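Conserved hypothetical cytochrome protein (Kuenenia stuttgartiensis, PDB 6H5L) binds two c-type hemes and probably passes electrons between redox partners within a large multiheme reductase complex of an anammox bacterium. Local coordinates at residues Q156-I164 against G190-S198. Residues are numbered along the deposited sequence; the frame is centred on the assembly and turned at random.
Sequences QEDDFGFPI and GLNGTPMPS. With HEC (heme c), chain K.
Asp159 N donates to Gly193 O over 2.9 Å, the single hydrogen bond joining the loops 156-164 and 190-198, and it is fairly straight at 155°. Gly193 sits in a type II turn from Leu191 to Thr194, at positive phi, where a CB would press on the preceding carbonyl; Asp159 OD2 lies 3.2 Å from its CA. Thr194 steadies this turn, since its OG1 and N reach Leu191 O from the same face. Ile164 CD1 comes end-on against the side of the Thr194 methyl CG2, 3.6 Å away. Pro195, compact and rigid, turns CB, CG and CD to the other loop: CD lies 3.4 Å from Glu157 O, and CG 3.4 Å from OE1 of Gln156, which crosses the ring at a slant while its NE2 is held by Ser152 O. Ile164 reaches the heme propionate because its chain is extended, chi1 178° and chi2 161°, which puts CD1 3.3 Å from O1D and leaves CG2 beside Pro195 CD. An alanine here would lack both branches and would probably open a gap between Thr194, Pro195 and the propionate. Met196 then places SD 2.3 Å from the heme iron, which His142 also binds. This is the axial-methionine loop of a class I cytochrome c fold, with a neighbouring loop packed against it beside the heme.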
ATOM      1  N   GLN B 156     -29.035 -26.559 -19.272  1.00 28.83           N
ATOM      2  CA  GLN B 156     -28.710 -27.944 -19.582  1.00 29.59           C
ATOM      3  C   GLN B 156     -29.478 -28.895 -18.670  1.00 33.41           C
ATOM      4  O   GLN B 156     -29.794 -28.572 -17.523  1.00 36.86           O
ATOM      5  CB  GLN B 156     -27.207 -28.181 -19.447  1.00 32.68           C
ATOM      6  CG  GLN B 156     -26.361 -27.266 -20.310  1.00 29.59           C
ATOM      7  CD  GLN B 156     -26.711 -27.367 -21.782  1.00 31.04           C
ATOM      8  OE1 GLN B 156     -26.900 -28.461 -22.312  1.00 37.89           O
ATOM      9  NE2 GLN B 156     -26.807 -26.222 -22.447  1.00 25.15           N
ATOM     10  N   GLU B 157     -29.780 -30.084 -19.193  1.00 40.61           N
ATOM     11  CA  GLU B 157     -30.594 -31.051 -18.473  1.00 32.18           C
ATOM     12  C   GLU B 157     -30.093 -32.465 -18.725  1.00 27.33           C
ATOM     13  O   GLU B 157     -29.522 -32.765 -19.776  1.00 29.68           O
ATOM     14  CB  GLU B 157     -32.072 -30.955 -18.870  1.00 34.43           C
ATOM     15  CG  GLU B 157     -32.799 -29.779 -18.254  1.00 46.73           C
ATOM     16  CD  GLU B 157     -34.300 -29.967 -18.253  1.00 52.55           C
ATOM     17  OE1 GLU B 157     -34.779 -30.940 -18.874  1.00 61.95           O
ATOM     18  OE2 GLU B 157     -35.001 -29.148 -17.626  1.00 56.79           O
ATOM     19  N   ASP B 158     -30.320 -33.332 -17.738  1.00 40.24           N
ATOM     20  CA  ASP B 158     -30.020 -34.751 -17.861  1.00 36.84           C
ATOM     21  C   ASP B 158     -30.910 -35.404 -18.917  1.00 41.79           C
ATOM     22  O   ASP B 158     -31.864 -34.813 -19.429  1.00 46.44           O
ATOM     23  CB  ASP B 158     -30.237 -35.467 -16.526  1.00 32.21           C
ATOM     24  CG  ASP B 158     -29.091 -35.278 -15.561  1.00 41.27           C
ATOM     25  OD1 ASP B 158     -27.947 -35.071 -16.017  1.00 50.95           O
ATOM     26  OD2 ASP B 158     -29.336 -35.348 -14.339  1.00 43.93           O
ATOM     27  N   ASP B 159     -30.584 -36.655 -19.234  1.00 40.06           N
ATOM     28  CA  ASP B 159     -31.548 -37.521 -19.896  1.00 44.99           C
ATOM     29  C   ASP B 159     -32.586 -38.062 -18.922  1.00 36.30           C
ATOM     30  O   ASP B 159     -33.567 -38.671 -19.358  1.00 32.82           O
ATOM     31  CB  ASP B 159     -30.833 -38.678 -20.599  1.00 42.20           C
ATOM     32  CG  ASP B 159     -30.063 -38.229 -21.826  1.00 36.45           C
ATOM     33  OD1 ASP B 159     -30.362 -37.134 -22.347  1.00 42.20           O
ATOM     34  OD2 ASP B 159     -29.167 -38.974 -22.277  1.00 39.08           O
ATOM     35  N   PHE B 160     -32.381 -37.859 -17.621  1.00 39.26           N
ATOM     36  CA  PHE B 160     -33.364 -38.168 -16.593  1.00 34.44           C
ATOM     37  C   PHE B 160     -34.300 -37.001 -16.309  1.00 37.72           C
ATOM     38  O   PHE B 160     -35.151 -37.107 -15.420  1.00 35.76           O
ATOM     39  CB  PHE B 160     -32.659 -38.583 -15.297  1.00 39.12           C
ATOM     40  CG  PHE B 160     -31.672 -39.701 -15.471  1.00 41.49           C
ATOM     41  CD1 PHE B 160     -32.078 -41.022 -15.375  1.00 33.04           C
ATOM     42  CD2 PHE B 160     -30.335 -39.433 -15.723  1.00 42.83           C
ATOM     43  CE1 PHE B 160     -31.170 -42.054 -15.533  1.00 37.98           C
ATOM     44  CE2 PHE B 160     -29.423 -40.461 -15.882  1.00 40.99           C
ATOM     45  CZ  PHE B 160     -29.842 -41.774 -15.786  1.00 43.02           C
ATOM     46  N   GLY B 161     -34.159 -35.892 -17.034  1.00 40.60           N
ATOM     47  CA  GLY B 161     -34.986 -34.725 -16.821  1.00 33.30           C
ATOM     48  C   GLY B 161     -34.492 -33.763 -15.765  1.00 38.70           C
ATOM     49  O   GLY B 161     -35.231 -32.840 -15.401  1.00 47.58           O
ATOM     50  N   PHE B 162     -33.269 -33.941 -15.264  1.00 41.37           N
ATOM     51  CA  PHE B 162     -32.789 -33.079 -14.195  1.00 34.01           C
ATOM     52  C   PHE B 162     -31.823 -32.030 -14.727  1.00 39.26           C
ATOM     53  O   PHE B 162     -31.047 -32.308 -15.648  1.00 34.15           O
ATOM     54  CB  PHE B 162     -32.085 -33.894 -13.110  1.00 27.49           C
ATOM     55  CG  PHE B 162     -33.024 -34.631 -12.202  1.00 33.47           C
ATOM     56  CD1 PHE B 162     -33.628 -33.981 -11.137  1.00 27.32           C
ATOM     57  CD2 PHE B 162     -33.296 -35.972 -12.405  1.00 31.83           C
ATOM     58  CE1 PHE B 162     -34.491 -34.654 -10.295  1.00 34.26           C
ATOM     59  CE2 PHE B 162     -34.157 -36.653 -11.568  1.00 37.76           C
ATOM     60  CZ  PHE B 162     -34.755 -35.994 -10.510  1.00 37.20           C
ATOM     61  N   PRO B 163     -31.870 -30.830 -14.156  1.00 39.27           N
ATOM     62  CA  PRO B 163     -30.858 -29.818 -14.473  1.00 33.80           C
ATOM     63  C   PRO B 163     -29.456 -30.340 -14.197  1.00 31.75           C
ATOM     64  O   PRO B 163     -29.169 -30.857 -13.112  1.00 36.15           O
ATOM     65  CB  PRO B 163     -31.218 -28.656 -13.540  1.00 28.40           C
ATOM     66  CG  PRO B 163     -32.664 -28.858 -13.205  1.00 23.75           C
ATOM     67  CD  PRO B 163     -32.898 -30.334 -13.224  1.00 33.67           C
ATOM     68  N   ILE B 164     -28.583 -30.226 -15.196  1.00 28.99           N
ATOM     69  CA  ILE B 164     -27.159 -30.518 -15.037  1.00 31.68           C
ATOM     70  C   ILE B 164     -26.407 -29.290 -15.548  1.00 34.78           C
ATOM     71  O   ILE B 164     -26.022 -29.206 -16.718  1.00 34.38           O
ATOM     72  CB  ILE B 164     -26.729 -31.805 -15.757  1.00 23.86           C
ATOM     73  CG1 ILE B 164     -25.225 -32.057 -15.607  1.00 24.78           C
ATOM     74  CG2 ILE B 164     -27.173 -31.823 -17.222  1.00 21.62           C
ATOM     75  CD1 ILE B 164     -24.822 -33.491 -15.893  1.00 18.65           C
ATOM     76  N   GLY B 190     -17.092 -39.660 -24.025  1.00 31.36           N
ATOM     77  CA  GLY B 190     -18.346 -38.983 -23.789  1.00 29.36           C
ATOM     78  C   GLY B 190     -19.001 -39.439 -22.498  1.00 28.05           C
ATOM     79  O   GLY B 190     -18.731 -40.515 -21.968  1.00 36.77           O
ATOM     80  N   LEU B 191     -19.877 -38.583 -21.980  1.00 30.31           N
ATOM     81  CA  LEU B 191     -20.566 -38.824 -20.713  1.00 27.41           C
ATOM     82  C   LEU B 191     -22.005 -39.219 -21.028  1.00 34.26           C
ATOM     83  O   LEU B 191     -22.846 -38.366 -21.320  1.00 34.47           O
ATOM     84  CB  LEU B 191     -20.491 -37.595 -19.813  1.00 26.52           C
ATOM     85  CG  LEU B 191     -19.194 -37.404 -19.016  1.00 31.62           C
ATOM     86  CD1 LEU B 191     -18.014 -37.064 -19.918  1.00 26.04           C
ATOM     87  CD2 LEU B 191     -19.373 -36.342 -17.943  1.00 31.79           C
ATOM     88  N   ASN B 192     -22.279 -40.523 -20.973  1.00 33.71           N
ATOM     89  CA  ASN B 192     -23.606 -41.042 -21.288  1.00 28.38           C
ATOM     90  C   ASN B 192     -24.651 -40.490 -20.326  1.00 38.00           C
ATOM     91  O   ASN B 192     -24.463 -40.506 -19.105  1.00 36.99           O
ATOM     92  CB  ASN B 192     -23.596 -42.570 -21.233  1.00 31.52           C
ATOM     93  CG  ASN B 192     -22.809 -43.194 -22.369  1.00 29.08           C
ATOM     94  OD1 ASN B 192     -22.162 -42.499 -23.154  1.00 32.52           O
ATOM     95  ND2 ASN B 192     -22.855 -44.517 -22.458  1.00 26.40           N
ATOM     96  N   GLY B 193     -25.755 -39.997 -20.884  1.00 35.37           N
ATOM     97  CA  GLY B 193     -26.845 -39.456 -20.104  1.00 25.63           C
ATOM     98  C   GLY B 193     -26.820 -37.953 -19.933  1.00 34.11           C
ATOM     99  O   GLY B 193     -27.772 -37.395 -19.373  1.00 37.68           O
ATOM    100  N   THR B 194     -25.766 -37.287 -20.387  1.00 31.84           N
ATOM    101  CA  THR B 194     -25.590 -35.853 -20.252  1.00 34.15           C
ATOM    102  C   THR B 194     -25.393 -35.226 -21.624  1.00 32.07           C
ATOM    103  O   THR B 194     -25.005 -35.912 -22.575  1.00 35.73           O
ATOM    104  CB  THR B 194     -24.384 -35.530 -19.356  1.00 30.26           C
ATOM    105  OG1 THR B 194     -23.170 -35.807 -20.068  1.00 32.27           O
ATOM    106  CG2 THR B 194     -24.421 -36.365 -18.088  1.00 25.77           C
ATOM    107  N   PRO B 195     -25.653 -33.920 -21.764  1.00 34.37           N
ATOM    108  CA  PRO B 195     -25.388 -33.249 -23.045  1.00 26.31           C
ATOM    109  C   PRO B 195     -23.911 -33.118 -23.383  1.00 35.04           C
ATOM    110  O   PRO B 195     -23.585 -32.549 -24.432  1.00 36.81           O
ATOM    111  CB  PRO B 195     -26.037 -31.867 -22.858  1.00 27.14           C
ATOM    112  CG  PRO B 195     -26.062 -31.658 -21.388  1.00 27.98           C
ATOM    113  CD  PRO B 195     -26.309 -33.019 -20.800  1.00 31.56           C
ATOM    114  N   MET B 196     -23.012 -33.615 -22.533  1.00 35.30           N
ATOM    115  CA  MET B 196     -21.582 -33.644 -22.812  1.00 30.26           C
ATOM    116  C   MET B 196     -21.273 -34.842 -23.700  1.00 35.47           C
ATOM    117  O   MET B 196     -21.243 -35.982 -23.217  1.00 36.56           O
ATOM    118  CB  MET B 196     -20.781 -33.714 -21.509  1.00 31.27           C
ATOM    119  CG  MET B 196     -19.279 -33.828 -21.700  1.00 31.14           C
ATOM    120  SD  MET B 196     -18.517 -32.311 -22.305  1.00 27.79           S
ATOM    121  CE  MET B 196     -16.865 -32.900 -22.661  1.00 26.62           C
ATOM    122  N   PRO B 197     -21.036 -34.632 -24.997  1.00 33.87           N
ATOM    123  CA  PRO B 197     -20.905 -35.770 -25.913  1.00 31.68           C
ATOM    124  C   PRO B 197     -19.484 -36.298 -25.997  1.00 32.97           C
ATOM    125  O   PRO B 197     -18.586 -35.820 -25.297  1.00 34.37           O
ATOM    126  CB  PRO B 197     -21.356 -35.173 -27.249  1.00 23.21           C
ATOM    127  CG  PRO B 197     -20.849 -33.760 -27.173  1.00 23.07           C
ATOM    128  CD  PRO B 197     -20.893 -33.348 -25.707  1.00 26.85           C
ATOM    129  N   SER B 198     -19.276 -37.295 -26.853  1.00 34.53           N
ATOM    130  CA  SER B 198     -17.941 -37.774 -27.170  1.00 31.69           C
ATOM    131  C   SER B 198     -17.377 -36.984 -28.341  1.00 35.90           C
ATOM    132  O   SER B 198     -18.093 -36.657 -29.292  1.00 34.43           O
ATOM    133  CB  SER B 198     -17.963 -39.265 -27.510  1.00 40.70           C
ATOM    134  OG  SER B 198     -16.678 -39.718 -27.901  1.00 32.96           O
TER
HETATM  135 FE   HEC K 301     -18.469 -30.278 -21.227  1.00 27.58          FE
HETATM  136  CHA HEC K 301     -18.560 -32.203 -18.386  1.00 26.54           C
HETATM  137  CHB HEC K 301     -15.035 -30.266 -21.091  1.00 35.29           C
HETATM  138  CHC HEC K 301     -18.344 -28.666 -24.257  1.00 37.41           C
HETATM  139  CHD HEC K 301     -21.820 -29.630 -21.001  1.00 31.42           C
HETATM  140  NA  HEC K 301     -17.051 -31.137 -19.998  1.00 29.06           N
HETATM  141  C1A HEC K 301     -17.315 -31.793 -18.811  1.00 25.67           C
HETATM  142  C2A HEC K 301     -16.058 -31.974 -18.108  1.00 27.25           C
HETATM  143  C3A HEC K 301     -15.086 -31.435 -18.854  1.00 30.23           C
HETATM  144  C4A HEC K 301     -15.691 -30.899 -20.058  1.00 32.28           C
HETATM  145  CMA HEC K 301     -13.581 -31.388 -18.510  1.00 34.70           C
HETATM  146  CAA HEC K 301     -15.887 -32.661 -16.732  1.00 20.58           C
HETATM  147  CBA HEC K 301     -15.318 -34.068 -16.909  1.00 15.93           C
HETATM  148  CGA HEC K 301     -15.199 -34.734 -15.562  1.00 23.21           C
HETATM  149  O1A HEC K 301     -15.679 -34.149 -14.558  1.00 31.14           O
HETATM  150  O2A HEC K 301     -14.628 -35.853 -15.492  1.00 27.35           O
HETATM  151  NB  HEC K 301     -16.966 -29.520 -22.418  1.00 35.74           N
HETATM  152  C1B HEC K 301     -15.621 -29.781 -22.242  1.00 33.88           C
HETATM  153  C2B HEC K 301     -14.935 -29.470 -23.479  1.00 39.92           C
HETATM  154  C3B HEC K 301     -15.845 -29.023 -24.358  1.00 34.82           C
HETATM  155  C4B HEC K 301     -17.141 -29.049 -23.705  1.00 38.37           C
HETATM  156  CMB HEC K 301     -13.410 -29.616 -23.684  1.00 35.80           C
HETATM  157  CAB HEC K 301     -15.608 -28.552 -25.813  1.00 25.70           C
HETATM  158  CBB HEC K 301     -15.028 -29.665 -26.712  1.00 30.26           C
HETATM  159  NC  HEC K 301     -19.821 -29.286 -22.390  1.00 36.54           N
HETATM  160  C1C HEC K 301     -19.578 -28.761 -23.647  1.00 39.48           C
HETATM  161  C2C HEC K 301     -20.857 -28.456 -24.260  1.00 32.34           C
HETATM  162  C3C HEC K 301     -21.799 -28.597 -23.315  1.00 32.40           C
HETATM  163  C4C HEC K 301     -21.179 -29.208 -22.149  1.00 33.93           C
HETATM  164  CMC HEC K 301     -21.013 -27.688 -25.595  1.00 34.19           C
HETATM  165  CAC HEC K 301     -23.311 -28.307 -23.476  1.00 38.47           C
HETATM  166  CBC HEC K 301     -23.948 -29.286 -24.485  1.00 43.04           C
HETATM  167  ND  HEC K 301     -19.962 -30.821 -19.881  1.00 34.35           N
HETATM  168  C1D HEC K 301     -21.300 -30.461 -20.025  1.00 28.02           C
HETATM  169  C2D HEC K 301     -22.060 -31.103 -18.975  1.00 23.48           C
HETATM  170  C3D HEC K 301     -21.041 -31.909 -18.156  1.00 27.83           C
HETATM  171  C4D HEC K 301     -19.766 -31.672 -18.794  1.00 26.11           C
HETATM  172  CMD HEC K 301     -23.581 -31.001 -18.732  1.00 26.96           C
HETATM  173  CAD HEC K 301     -21.314 -32.789 -16.915  1.00 19.00           C
HETATM  174  CBD HEC K 301     -21.369 -31.913 -15.667  1.00 28.63           C
HETATM  175  CGD HEC K 301     -21.777 -32.737 -14.474  1.00 31.20           C
HETATM  176  O1D HEC K 301     -21.807 -33.991 -14.586  1.00 15.12           O
HETATM  177  O2D HEC K 301     -22.076 -32.140 -13.407  1.00 36.78           O